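Local structure of aldose-aldose oxidoreductase (Caulobacter crescentus, 5A04) at residues R59-Y62 and E63-D66; A107-V110 and A111-E114; M23-F26 and A27-E30; R134-A137 and H138-E141. The protein probably oxidises one aldose while reducing another, cycling a nicotinamide cofactor, NADP(H), between its oxidised and reduced forms. All coordinates share one frame; numbering follows the deposited sequence. Where two conformers were deposited one is given.

Contact 1 (R59-Y62 and E63-D66); sequences RYSY and ETFD. With NDP (NADPH dihydro-nicotinamide-adenine-dinucleotide phosphate), chain G.
A reciprocal Ser/Thr pair, in the pattern of a capping box but with no regular helix following, closes a bend by the adenosine end of the NADPH site, where Ser61 and Thr64 exchange hydrogen bonds just beyond strand 59-60. Ser61 OG sits between its own backbone N and carbonyl carbon (chi1 70°), which tucks it under the coming turn; there it accepts from Thr64 N at 3.1 Å and, closing an ST turn only weakly, from Glu63 N. Thr64 answers with a similar torsion: Thr64 OG1 turns back to take the backbone hydrogen of Ser61 N at 3.1 Å. Each hydroxyl thus serves the other residue's amide, and together they tie Ser61 and Thr64 across the bend. A water 2.7 Å from Ser61 OG donates weakly to Glu63 OE1. Inside the bend, Tyr60 offers a ring edge, Tyr60 CD2 lying 3.6 Å from Thr64 O, while its hydroxyl is held by Asn71.

Between the two polar residues the chain throws Tyr62 outward. Its hydroxyl donates a bond that is short, 2.5 Å from Tyr62 OH to O1X of the cofactor's 2'-phosphate, but counts as weak. Phe89 meets the same ring, and Arg92 binds the Tyr62 carbonyl. The arrangement exemplifies a reciprocal Ser/Thr pair presenting a ligand-binding tyrosine in an NADP-binding Rossmann fold.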
loop_
_atom_site.group_PDB
_atom_site.type_symbol
_atom_site.label_atom_id
_atom_site.label_comp_id
_atom_site.label_asym_id
_atom_site.label_seq_id
_atom_site.Cartn_x
_atom_site.Cartn_y
_atom_site.Cartn_z
ATOM N N ARG A 59 -4.643 -13.914 -44.302
ATOM C CA ARG A 59 -5.758 -13.578 -43.416
ATOM C C ARG A 59 -6.507 -14.860 -43.069
ATOM O O ARG A 59 -6.894 -15.610 -43.964
ATOM C CB ARG A 59 -6.705 -12.575 -44.078
ATOM C CG ARG A 59 -6.023 -11.273 -44.484
ATOM C CD ARG A 59 -6.981 -10.364 -45.238
ATOM N NE ARG A 59 -6.265 -9.343 -45.998
ATOM C CZ ARG A 59 -6.861 -8.428 -46.762
ATOM N NH1 ARG A 59 -8.184 -8.401 -46.854
ATOM N NH2 ARG A 59 -6.135 -7.529 -47.421
ATOM N N TYR A 60 -6.716 -15.101 -41.777
ATOM C CA TYR A 60 -7.341 -16.341 -41.317
ATOM C C TYR A 60 -8.531 -16.055 -40.412
ATOM O O TYR A 60 -8.511 -15.102 -39.643
ATOM C CB TYR A 60 -6.332 -17.204 -40.558
ATOM C CG TYR A 60 -5.126 -17.597 -41.368
ATOM C CD1 TYR A 60 -4.051 -16.731 -41.501
ATOM C CD2 TYR A 60 -5.057 -18.839 -41.996
ATOM C CE1 TYR A 60 -2.942 -17.077 -42.248
ATOM C CE2 TYR A 60 -3.943 -19.201 -42.742
ATOM C CZ TYR A 60 -2.889 -18.310 -42.864
ATOM O OH TYR A 60 -1.770 -18.649 -43.593
ATOM N N SER A 61 -9.569 -16.882 -40.515
ATOM C CA SER A 61 -10.620 -16.903 -39.507
ATOM C C SER A 61 -10.198 -17.863 -38.393
ATOM O O SER A 61 -9.192 -18.549 -38.519
ATOM C CB SER A 61 -11.949 -17.341 -40.110
ATOM O OG SER A 61 -11.885 -18.719 -40.451
ATOM N N TYR A 62 -10.960 -17.930 -37.309
ATOM C CA TYR A 62 -10.662 -18.948 -36.301
ATOM C C TYR A 62 -10.938 -20.349 -36.863
ATOM O O TYR A 62 -10.351 -21.331 -36.409
ATOM C CB TYR A 62 -11.471 -18.719 -35.021
ATOM C CG TYR A 62 -11.162 -17.411 -34.325
ATOM C CD1 TYR A 62 -9.883 -16.880 -34.337
ATOM C CD2 TYR A 62 -12.164 -16.703 -33.677
ATOM C CE1 TYR A 62 -9.603 -15.682 -33.710
ATOM C CE2 TYR A 62 -11.894 -15.499 -33.044
ATOM C CZ TYR A 62 -10.611 -14.995 -33.073
ATOM O OH TYR A 62 -10.340 -13.800 -32.445
ATOM N N GLU A 63 -11.814 -20.444 -37.861
ATOM C CA GLU A 63 -12.111 -21.733 -38.483
ATOM C C GLU A 63 -10.973 -22.215 -39.379
ATOM O O GLU A 63 -10.745 -23.418 -39.508
ATOM C CB GLU A 63 -13.409 -21.647 -39.288
ATOM C CG GLU A 63 -14.629 -21.321 -38.442
ATOM C CD GLU A 63 -15.886 -21.171 -39.270
ATOM O OE1 GLU A 63 -15.777 -20.781 -40.452
ATOM O OE2 GLU A 63 -16.983 -21.441 -38.737
ATOM N N THR A 64 -10.248 -21.282 -40.000
ATOM C CA THR A 64 -9.180 -21.682 -40.915
ATOM C C THR A 64 -7.785 -21.535 -40.305
ATOM O O THR A 64 -6.798 -21.815 -40.974
ATOM C CB THR A 64 -9.211 -20.877 -42.254
ATOM O OG1 THR A 64 -8.964 -19.487 -42.004
ATOM C CG2 THR A 64 -10.553 -21.038 -42.967
ATOM N N PHE A 65 -7.711 -21.109 -39.043
ATOM C CA PHE A 65 -6.427 -20.796 -38.400
ATOM C C PHE A 65 -5.402 -21.933 -38.471
ATOM O O PHE A 65 -4.225 -21.686 -38.659
ATOM C CB PHE A 65 -6.669 -20.387 -36.928
ATOM C CG PHE A 65 -5.405 -20.256 -36.104
ATOM C CD1 PHE A 65 -4.388 -19.387 -36.475
ATOM C CD2 PHE A 65 -5.247 -20.994 -34.941
ATOM C CE1 PHE A 65 -3.235 -19.265 -35.707
ATOM C CE2 PHE A 65 -4.094 -20.884 -34.170
ATOM C CZ PHE A 65 -3.079 -20.022 -34.562
ATOM N N ASP A 66 -5.833 -23.187 -38.365
ATOM C CA ASP A 66 -4.852 -24.271 -38.320
ATOM C C ASP A 66 -4.077 -24.415 -39.637
ATOM O O ASP A 66 -2.979 -24.979 -39.664
ATOM C CB ASP A 66 -5.536 -25.589 -37.949
ATOM C CG ASP A 66 -6.332 -25.475 -36.666
ATOM O OD1 ASP A 66 -5.712 -25.253 -35.605
ATOM O OD2 ASP A 66 -7.571 -25.588 -36.719
HETATM P PA NDP G . -10.956 -6.832 -26.538
HETATM O O1A NDP G . -12.291 -7.292 -26.066
HETATM O O2A NDP G . -10.757 -5.373 -26.844
HETATM O O5B NDP G . -10.489 -7.689 -27.861
HETATM C C5B NDP G . -10.671 -9.053 -27.609
HETATM C C4B NDP G . -10.686 -9.714 -28.995
HETATM O O4B NDP G . -10.559 -11.133 -28.883
HETATM C C3B NDP G . -12.038 -9.434 -29.692
HETATM O O3B NDP G . -12.015 -8.221 -30.376
HETATM C C2B NDP G . -12.058 -10.561 -30.732
HETATM O O2B NDP G . -11.312 -10.300 -31.770
HETATM C C1B NDP G . -11.300 -11.711 -29.940
HETATM N N9A NDP G . -12.218 -12.722 -29.409
HETATM C C8A NDP G . -12.234 -14.079 -29.715
HETATM N N7A NDP G . -13.218 -14.750 -29.084
HETATM C C5A NDP G . -13.876 -13.775 -28.330
HETATM C C6A NDP G . -14.977 -13.840 -27.456
HETATM N N6A NDP G . -15.608 -15.043 -27.225
HETATM N N1A NDP G . -15.450 -12.727 -26.817
HETATM C C2A NDP G . -14.763 -11.558 -27.098
HETATM N N3A NDP G . -13.707 -11.345 -27.891
HETATM C C4A NDP G . -13.271 -12.493 -28.517
HETATM O O3 NDP G . -9.999 -7.297 -25.264
HETATM P PN NDP G . -8.552 -6.561 -25.134
HETATM O O1N NDP G . -7.795 -6.529 -26.399
HETATM O O2N NDP G . -8.547 -5.452 -24.107
HETATM O O5D NDP G . -7.731 -7.793 -24.185
HETATM C C5D NDP G . -7.492 -8.974 -24.900
HETATM C C4D NDP G . -6.318 -9.703 -24.190
HETATM O O4D NDP G . -5.188 -8.781 -24.103
HETATM C C3D NDP G . -6.677 -10.076 -22.703
HETATM O O3D NDP G . -6.030 -11.310 -22.341
HETATM C C2D NDP G . -6.066 -8.940 -21.895
HETATM O O2D NDP G . -5.648 -9.359 -20.608
HETATM C C1D NDP G . -4.792 -8.632 -22.758
HETATM N N1N NDP G . -4.399 -7.230 -22.601
HETATM C C2N NDP G . -3.095 -6.911 -22.256
HETATM C C3N NDP G . -2.739 -5.597 -22.139
HETATM C C7N NDP G . -1.366 -5.256 -21.770
HETATM O O7N NDP G . -1.028 -4.092 -21.488
HETATM N N7N NDP G . -0.403 -6.261 -21.744
HETATM C C4N NDP G . -3.700 -4.483 -22.367
HETATM C C5N NDP G . -5.065 -4.927 -22.687
HETATM C C6N NDP G . -5.366 -6.219 -22.800
HETATM P P2B NDP G . -11.906 -10.751 -33.324
HETATM O O1X NDP G . -12.212 -12.213 -33.088
HETATM O O2X NDP G . -13.081 -9.826 -33.411
HETATM O O3X NDP G . -10.715 -10.442 -34.228
HETATM O O HOH W 1 -13.699 -19.048 -42.359
#

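Contact 2 (A107-V110 and A111-E114); sequences ANTV and ADCE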
loop_
_atom_site.group_PDB
_atom_site.type_symbol
_atom_site.label_atom_id
_atom_site.label_comp_id
_atom_site.label_asym_id
_atom_site.label_seq_id
_atom_site.Cartn_x
_atom_site.Cartn_y
_atom_site.Cartn_z
ATOM N N ALA A 107 -3.348 -17.964 -18.395
ATOM C CA ALA A 107 -4.568 -18.754 -18.572
ATOM C C ALA A 107 -5.393 -18.679 -17.290
ATOM O O ALA A 107 -4.993 -18.001 -16.344
ATOM C CB ALA A 107 -4.222 -20.203 -18.922
ATOM N N ASN A 108 -6.523 -19.378 -17.237
ATOM C CA ASN A 108 -7.388 -19.289 -16.052
ATOM C C ASN A 108 -6.830 -19.990 -14.819
ATOM O O ASN A 108 -7.182 -19.640 -13.689
ATOM C CB ASN A 108 -8.774 -19.874 -16.342
ATOM C CG ASN A 108 -9.548 -19.079 -17.380
ATOM O OD1 ASN A 108 -9.132 -17.994 -17.802
ATOM N ND2 ASN A 108 -10.682 -19.622 -17.802
ATOM N N THR A 109 -6.007 -21.014 -15.027
ATOM C CA THR A 109 -5.576 -21.880 -13.929
ATOM C C THR A 109 -4.142 -22.348 -14.088
ATOM O O THR A 109 -3.575 -22.289 -15.179
ATOM C CB THR A 109 -6.451 -23.159 -13.824
ATOM O OG1 THR A 109 -6.229 -23.981 -14.979
ATOM C CG2 THR A 109 -7.929 -22.822 -13.746
ATOM N N VAL A 110 -3.586 -22.869 -13.002
ATOM C CA VAL A 110 -2.273 -23.491 -13.036
ATOM C C VAL A 110 -2.240 -24.623 -14.062
ATOM O O VAL A 110 -1.334 -24.688 -14.894
ATOM C CB VAL A 110 -1.886 -24.018 -11.643
ATOM C CG1 VAL A 110 -0.654 -24.920 -11.720
ATOM C CG2 VAL A 110 -1.624 -22.831 -10.710
ATOM N N ALA A 111 -3.241 -25.502 -14.007
ATOM C CA ALA A 111 -3.298 -26.645 -14.923
ATOM C C ALA A 111 -3.284 -26.215 -16.386
ATOM O O ALA A 111 -2.638 -26.841 -17.221
ATOM C CB ALA A 111 -4.541 -27.488 -14.636
ATOM N N ASP A 112 -4.007 -25.152 -16.699
ATOM C CA ASP A 112 -4.064 -24.685 -18.080
ATOM C C ASP A 112 -2.705 -24.148 -18.527
ATOM O O ASP A 112 -2.282 -24.377 -19.663
ATOM C CB ASP A 112 -5.136 -23.606 -18.243
ATOM C CG ASP A 112 -6.556 -24.165 -18.193
ATOM O OD1 ASP A 112 -6.746 -25.368 -18.474
ATOM O OD2 ASP A 112 -7.482 -23.382 -17.885
ATOM N N CYS A 113 -2.036 -23.415 -17.643
ATOM C CA CYS A 113 -0.674 -22.956 -17.932
ATOM C C CYS A 113 0.242 -24.140 -18.195
ATOM O O CYS A 113 1.030 -24.129 -19.133
ATOM C CB CYS A 113 -0.100 -22.131 -16.776
ATOM S SG CYS A 113 -0.966 -20.592 -16.457
ATOM N N GLU A 114 0.147 -25.165 -17.354
ATOM C CA GLU A 114 0.996 -26.340 -17.531
ATOM C C GLU A 114 0.754 -26.997 -18.885
ATOM O O GLU A 114 1.696 -27.441 -19.541
ATOM C CB GLU A 114 0.763 -27.353 -16.403
ATOM C CG GLU A 114 1.169 -26.810 -15.034
ATOM C CD GLU A 114 0.870 -27.784 -13.898
ATOM O OE1 GLU A 114 -0.203 -28.416 -13.914
ATOM O OE2 GLU A 114 1.714 -27.917 -12.992
HETATM O O HOH W 2 -7.746 -21.225 -19.185
#
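The N-terminus of helix 110-123, in the Rossmann domain, illustrates a threonine N-cap, with Thr109 accepting a hydrogen bond from Asp112. The capping bond runs from Asp112 N to Thr109 OG1, 3.0 Å long with an angle of 156° at the hydrogen. It is made possible by the threonine's first torsion (chi1 67°), which places OG1 between the backbone N and the carbonyl carbon and so over the opening turn, toward the amide of Asp112. The regular ladder starts immediately behind the cap: Cys113 N donates to Thr109 O at 3.1 Å, and Glu114 N to Val110 O at 2.9 Å.

Side chains also touch along the turn. Ala107, in the incoming loop, sets its methyl against the side chain of Asp112, CB to CB at 3.6 Å, and makes an apolar contact with the sulfur of Cys113. One turn further on, Val110 CG1 lies 3.9 Å from Glu114 CD, so the extended glutamate runs past the valine branch.

Partners from other parts of the chain secure the helix start. Glu325 of helix 314-333 takes the Val110 amide, Leu318 of that helix packs on Val110 and Cys113, Ser84 binds the Asn108 side chain, and Arg87 forms a salt bridge with Asp112 OD1. The second carboxylate oxygen is engaged through a water, which donates to Asp112 OD2 at 2.5 Å and accepts from Asn108 N at 2.9 Å.

Contact 3 (M23-F26 and A27-E30); sequences MPRF and AECE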
loop_
_atom_site.group_PDB
_atom_site.type_symbol
_atom_site.label_atom_id
_atom_site.label_comp_id
_atom_site.label_asym_id
_atom_site.label_seq_id
_atom_site.Cartn_x
_atom_site.Cartn_y
_atom_site.Cartn_z
ATOM N N MET A 23 -0.302 -3.500 -32.851
ATOM C CA MET A 23 -0.015 -3.523 -34.285
ATOM C C MET A 23 0.706 -2.253 -34.801
ATOM O O MET A 23 1.594 -2.372 -35.646
ATOM C CB MET A 23 -1.301 -3.797 -35.073
ATOM C CG MET A 23 -1.632 -5.313 -35.084
ATOM S SD MET A 23 -3.335 -5.676 -35.522
ATOM C CE MET A 23 -3.412 -5.089 -37.207
ATOM N N PRO A 24 0.363 -1.058 -34.283
ATOM C CA PRO A 24 1.139 0.103 -34.752
ATOM C C PRO A 24 2.610 0.062 -34.355
ATOM O O PRO A 24 3.424 0.734 -34.983
ATOM C CB PRO A 24 0.445 1.283 -34.065
ATOM C CG PRO A 24 -0.954 0.826 -33.874
ATOM C CD PRO A 24 -0.813 -0.636 -33.500
ATOM N N ARG A 25 2.952 -0.707 -33.319
ATOM C CA ARG A 25 4.315 -0.683 -32.804
ATOM C C ARG A 25 5.284 -1.623 -33.518
ATOM O O ARG A 25 6.463 -1.691 -33.158
ATOM C CB ARG A 25 4.297 -0.970 -31.298
ATOM C CG ARG A 25 3.481 0.077 -30.514
ATOM C CD ARG A 25 4.258 1.361 -30.208
ATOM N NE ARG A 25 4.565 2.185 -31.389
ATOM C CZ ARG A 25 3.740 3.085 -31.922
ATOM N NH1 ARG A 25 2.520 3.293 -31.410
ATOM N NH2 ARG A 25 4.145 3.790 -32.975
ATOM N N PHE A 26 4.829 -2.326 -34.554
ATOM C CA PHE A 26 5.804 -2.985 -35.417
ATOM C C PHE A 26 6.688 -1.945 -36.121
ATOM O O PHE A 26 7.786 -2.261 -36.585
ATOM C CB PHE A 26 5.105 -3.892 -36.430
ATOM C CG PHE A 26 4.639 -5.187 -35.833
ATOM C CD1 PHE A 26 5.520 -6.250 -35.688
ATOM C CD2 PHE A 26 3.329 -5.330 -35.390
ATOM C CE1 PHE A 26 5.092 -7.462 -35.103
ATOM C CE2 PHE A 26 2.898 -6.528 -34.810
ATOM C CZ PHE A 26 3.795 -7.587 -34.666
ATOM N N ALA A 27 6.217 -0.704 -36.172
ATOM C CA ALA A 27 6.969 0.376 -36.821
ATOM C C ALA A 27 8.393 0.520 -36.280
ATOM O O ALA A 27 9.331 0.772 -37.044
ATOM C CB ALA A 27 6.228 1.703 -36.678
ATOM N N GLU A 28 8.554 0.362 -34.969
ATOM C CA GLU A 28 9.857 0.536 -34.342
ATOM C C GLU A 28 10.631 -0.766 -34.109
ATOM O O GLU A 28 11.712 -0.738 -33.535
ATOM C CB GLU A 28 9.696 1.270 -33.012
ATOM C CG GLU A 28 9.109 2.673 -33.122
ATOM C CD GLU A 28 7.591 2.710 -33.109
ATOM O OE1 GLU A 28 6.958 1.707 -32.728
ATOM O OE2 GLU A 28 7.023 3.758 -33.478
ATOM N N CYS A 29 10.093 -1.900 -34.550
ATOM C CA CYS A 29 10.800 -3.174 -34.396
ATOM C C CYS A 29 11.965 -3.316 -35.353
ATOM O O CYS A 29 11.917 -2.828 -36.483
ATOM C CB CYS A 29 9.861 -4.355 -34.618
ATOM S SG CYS A 29 8.645 -4.555 -33.315
ATOM N N GLU A 30 12.992 -4.029 -34.904
ATOM C CA GLU A 30 14.153 -4.310 -35.741
ATOM C C GLU A 30 14.230 -5.758 -36.184
ATOM O O GLU A 30 14.955 -6.075 -37.126
ATOM C CB GLU A 30 15.442 -3.968 -35.004
ATOM C CG GLU A 30 15.586 -2.515 -34.660
ATOM C CD GLU A 30 16.794 -2.274 -33.787
ATOM O OE1 GLU A 30 16.805 -2.775 -32.643
ATOM O OE2 GLU A 30 17.737 -1.600 -34.253
HETATM O O HOH W 3 9.899 -2.082 -38.612
#
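From Pro24 to Cys29 the backbone winds as consecutive turns in which each amide reaches the carbonyl three residues earlier: Ala27 N to Pro24 O and Glu28 N to Arg25 O, both weak at 3.4 Å, then Cys29 N to Phe26 O at the better length of 3.1 Å. The last donor stands above the plane of the Phe26 carbonyl.

Three residues of spacing also bring Arg25 and Glu28 together on the outer side as a salt bridge. The arginine bends at chi2 and chi3 and the glutamate at chi2 (87°), so the two groups fold back to meet side-on. Arg25 NE bonds Glu28 OE1 at 2.8 Å, almost straight at 173°, and Arg25 NH2 bonds Glu28 OE2 at 2.9 Å through the syn lone pair. Both oxygens lie near the guanidinium plane, although the two flat groups are turned 35° apart. With two nitrogens on two oxygens, rotation of either group is restrained.

On the inner side, Cys29 SG approaches the Phe26 ring obliquely, 4.3 Å from Phe26 CD1, in a sulfur-aromatic contact.

The connection thus links helix 16-22 to strand 32-38: Phe26 packs on that strand and edge-to-face with Tyr9, Cys29 rests on helix 292-306, whose Ser294 binds the Arg25 carbonyl, and Met23 and Pro24 lean on helix 42-52.

Contact 4 (R134-A137 and H138-E141); sequences RFQA and HNIE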
loop_
_atom_site.group_PDB
_atom_site.type_symbol
_atom_site.label_atom_id
_atom_site.label_comp_id
_atom_site.label_asym_id
_atom_site.label_seq_id
_atom_site.Cartn_x
_atom_site.Cartn_y
_atom_site.Cartn_z
ATOM N N ARG A 134 8.644 -5.448 -18.255
ATOM C CA ARG A 134 10.035 -5.872 -18.123
ATOM C C ARG A 134 10.921 -5.236 -19.192
ATOM O O ARG A 134 12.135 -5.381 -19.148
ATOM C CB ARG A 134 10.150 -7.395 -18.194
ATOM C CG ARG A 134 9.411 -8.130 -17.048
ATOM C CD ARG A 134 10.099 -7.920 -15.687
ATOM N NE ARG A 134 11.480 -8.400 -15.697
ATOM C CZ ARG A 134 11.828 -9.659 -15.450
ATOM N NH1 ARG A 134 10.894 -10.565 -15.164
ATOM N NH2 ARG A 134 13.109 -10.016 -15.480
ATOM N N PHE A 135 10.305 -4.537 -20.144
ATOM C CA PHE A 135 11.022 -3.876 -21.232
ATOM C C PHE A 135 10.874 -2.364 -21.176
ATOM O O PHE A 135 11.286 -1.657 -22.096
ATOM C CB PHE A 135 10.524 -4.411 -22.581
ATOM C CG PHE A 135 10.642 -5.896 -22.676
ATOM C CD1 PHE A 135 11.857 -6.471 -22.998
ATOM C CD2 PHE A 135 9.568 -6.721 -22.348
ATOM C CE1 PHE A 135 11.997 -7.858 -23.043
ATOM C CE2 PHE A 135 9.703 -8.107 -22.382
ATOM C CZ PHE A 135 10.918 -8.676 -22.722
ATOM N N GLN A 136 10.287 -1.882 -20.087
ATOM C CA GLN A 136 9.932 -0.470 -19.946
ATOM C C GLN A 136 11.019 0.224 -19.124
ATOM O O GLN A 136 11.486 -0.318 -18.123
ATOM C CB GLN A 136 8.547 -0.345 -19.306
ATOM C CG GLN A 136 7.885 1.014 -19.424
ATOM C CD GLN A 136 8.493 2.034 -18.490
ATOM O OE1 GLN A 136 8.910 1.699 -17.383
ATOM N NE2 GLN A 136 8.542 3.298 -18.929
ATOM N N ALA A 137 11.446 1.408 -19.574
ATOM C CA ALA A 137 12.682 2.030 -19.080
ATOM C C ALA A 137 12.719 2.242 -17.567
ATOM O O ALA A 137 13.725 1.941 -16.910
ATOM C CB ALA A 137 12.906 3.377 -19.788
ATOM N N HIS A 138 11.629 2.758 -17.016
ATOM C CA HIS A 138 11.597 3.047 -15.578
ATOM C C HIS A 138 11.593 1.765 -14.758
ATOM O O HIS A 138 12.257 1.682 -13.725
ATOM C CB HIS A 138 10.384 3.907 -15.218
ATOM C CG HIS A 138 10.337 5.220 -15.947
ATOM N ND1 HIS A 138 10.116 5.308 -17.304
ATOM C CD2 HIS A 138 10.471 6.496 -15.504
ATOM C CE1 HIS A 138 10.125 6.579 -17.669
ATOM N NE2 HIS A 138 10.339 7.322 -16.596
ATOM N N ASN A 139 10.844 0.767 -15.208
ATOM C CA ASN A 139 10.828 -0.522 -14.509
ATOM C C ASN A 139 12.207 -1.170 -14.504
ATOM O O ASN A 139 12.670 -1.676 -13.481
ATOM C CB ASN A 139 9.790 -1.459 -15.142
ATOM C CG ASN A 139 8.383 -1.125 -14.717
ATOM O OD1 ASN A 139 7.868 -1.699 -13.754
ATOM N ND2 ASN A 139 7.754 -0.176 -15.407
ATOM N N ILE A 140 12.875 -1.145 -15.650
ATOM C CA ILE A 140 14.223 -1.684 -15.746
ATOM C C ILE A 140 15.165 -0.965 -14.773
ATOM O O ILE A 140 15.949 -1.606 -14.074
ATOM C CB ILE A 140 14.738 -1.583 -17.188
ATOM C CG1 ILE A 140 13.961 -2.569 -18.070
ATOM C CG2 ILE A 140 16.223 -1.886 -17.257
ATOM C CD1 ILE A 140 14.233 -2.410 -19.544
ATOM N N GLU A 141 15.042 0.358 -14.695
ATOM C CA GLU A 141 15.845 1.157 -13.764
ATOM C C GLU A 141 15.595 0.774 -12.293
ATOM O O GLU A 141 16.542 0.644 -11.518
ATOM C CB GLU A 141 15.562 2.646 -13.973
ATOM C CG GLU A 141 16.494 3.573 -13.186
ATOM C CD GLU A 141 17.814 3.870 -13.900
ATOM O OE1 GLU A 141 17.974 3.519 -15.087
ATOM O OE2 GLU A 141 18.705 4.466 -13.257
#
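Polar bonds from Gln136, the N-cap of helix 137-147, to His138 and Asn139 dominate this helix start. The glutamine bends at chi2 (-75°), curling its amide back over the first turn. Gln136 OE1 gathers three donors: Asn139 N at 3.1 Å, Asn139 ND2 at 3.0 Å, and more weakly His138 N. The two Asn139 nitrogens come from opposite faces of the glutamine amide, and the two side-chain amides stand nearly perpendicular, 88° apart. At its other end Gln136 NE2 donates to His138 ND1 at 3.0 Å, the amide and imidazole planes being only 16° apart.

Backbone bonds follow in helical order, Ile140 N to Gln136 O at 3.0 Å and Glu141 N to Ala137 O.

Van der Waals contact comes from Ile140, whose CG1 lies 3.5 Å from Arg134 O, laying the branch against the incoming bend.

Outside the turn, Asn139 OD1 receives the hydroxyls of Tyr250 and Tyr196, and Glu141 pairs with Arg283. Chemically, bonds at both ends of the Gln136 amide fix its flip, while acceptance at His138 ND1 is consistent with a neutral imidazole carrying its proton on NE2.

Along the chain the order is contact 3, contact 1, contact 2, contact 4, none enclosing another. The first three lie within the NAD-binding Rossmann domain, whose parallel beta-sheet carries strands 32-38 and 59-60: contact 3 joins helix 16-22 to strand 32-38, contact 1 follows the outermost strand 59-60, and contact 2 starts helix 110-123. Contact 4 starts helix 137-147, after the other outermost strand, 127-129. Centres of contacts 1 and 4 are about 35 Å apart, across the chain's centre; contacts 3 and 4, about 18 Å between centres, both lean on helix 292-306. Contact 1 alone touches NADPH; the side chains of the other three stay about 9 Å or more from it, at two helix starts and one connection.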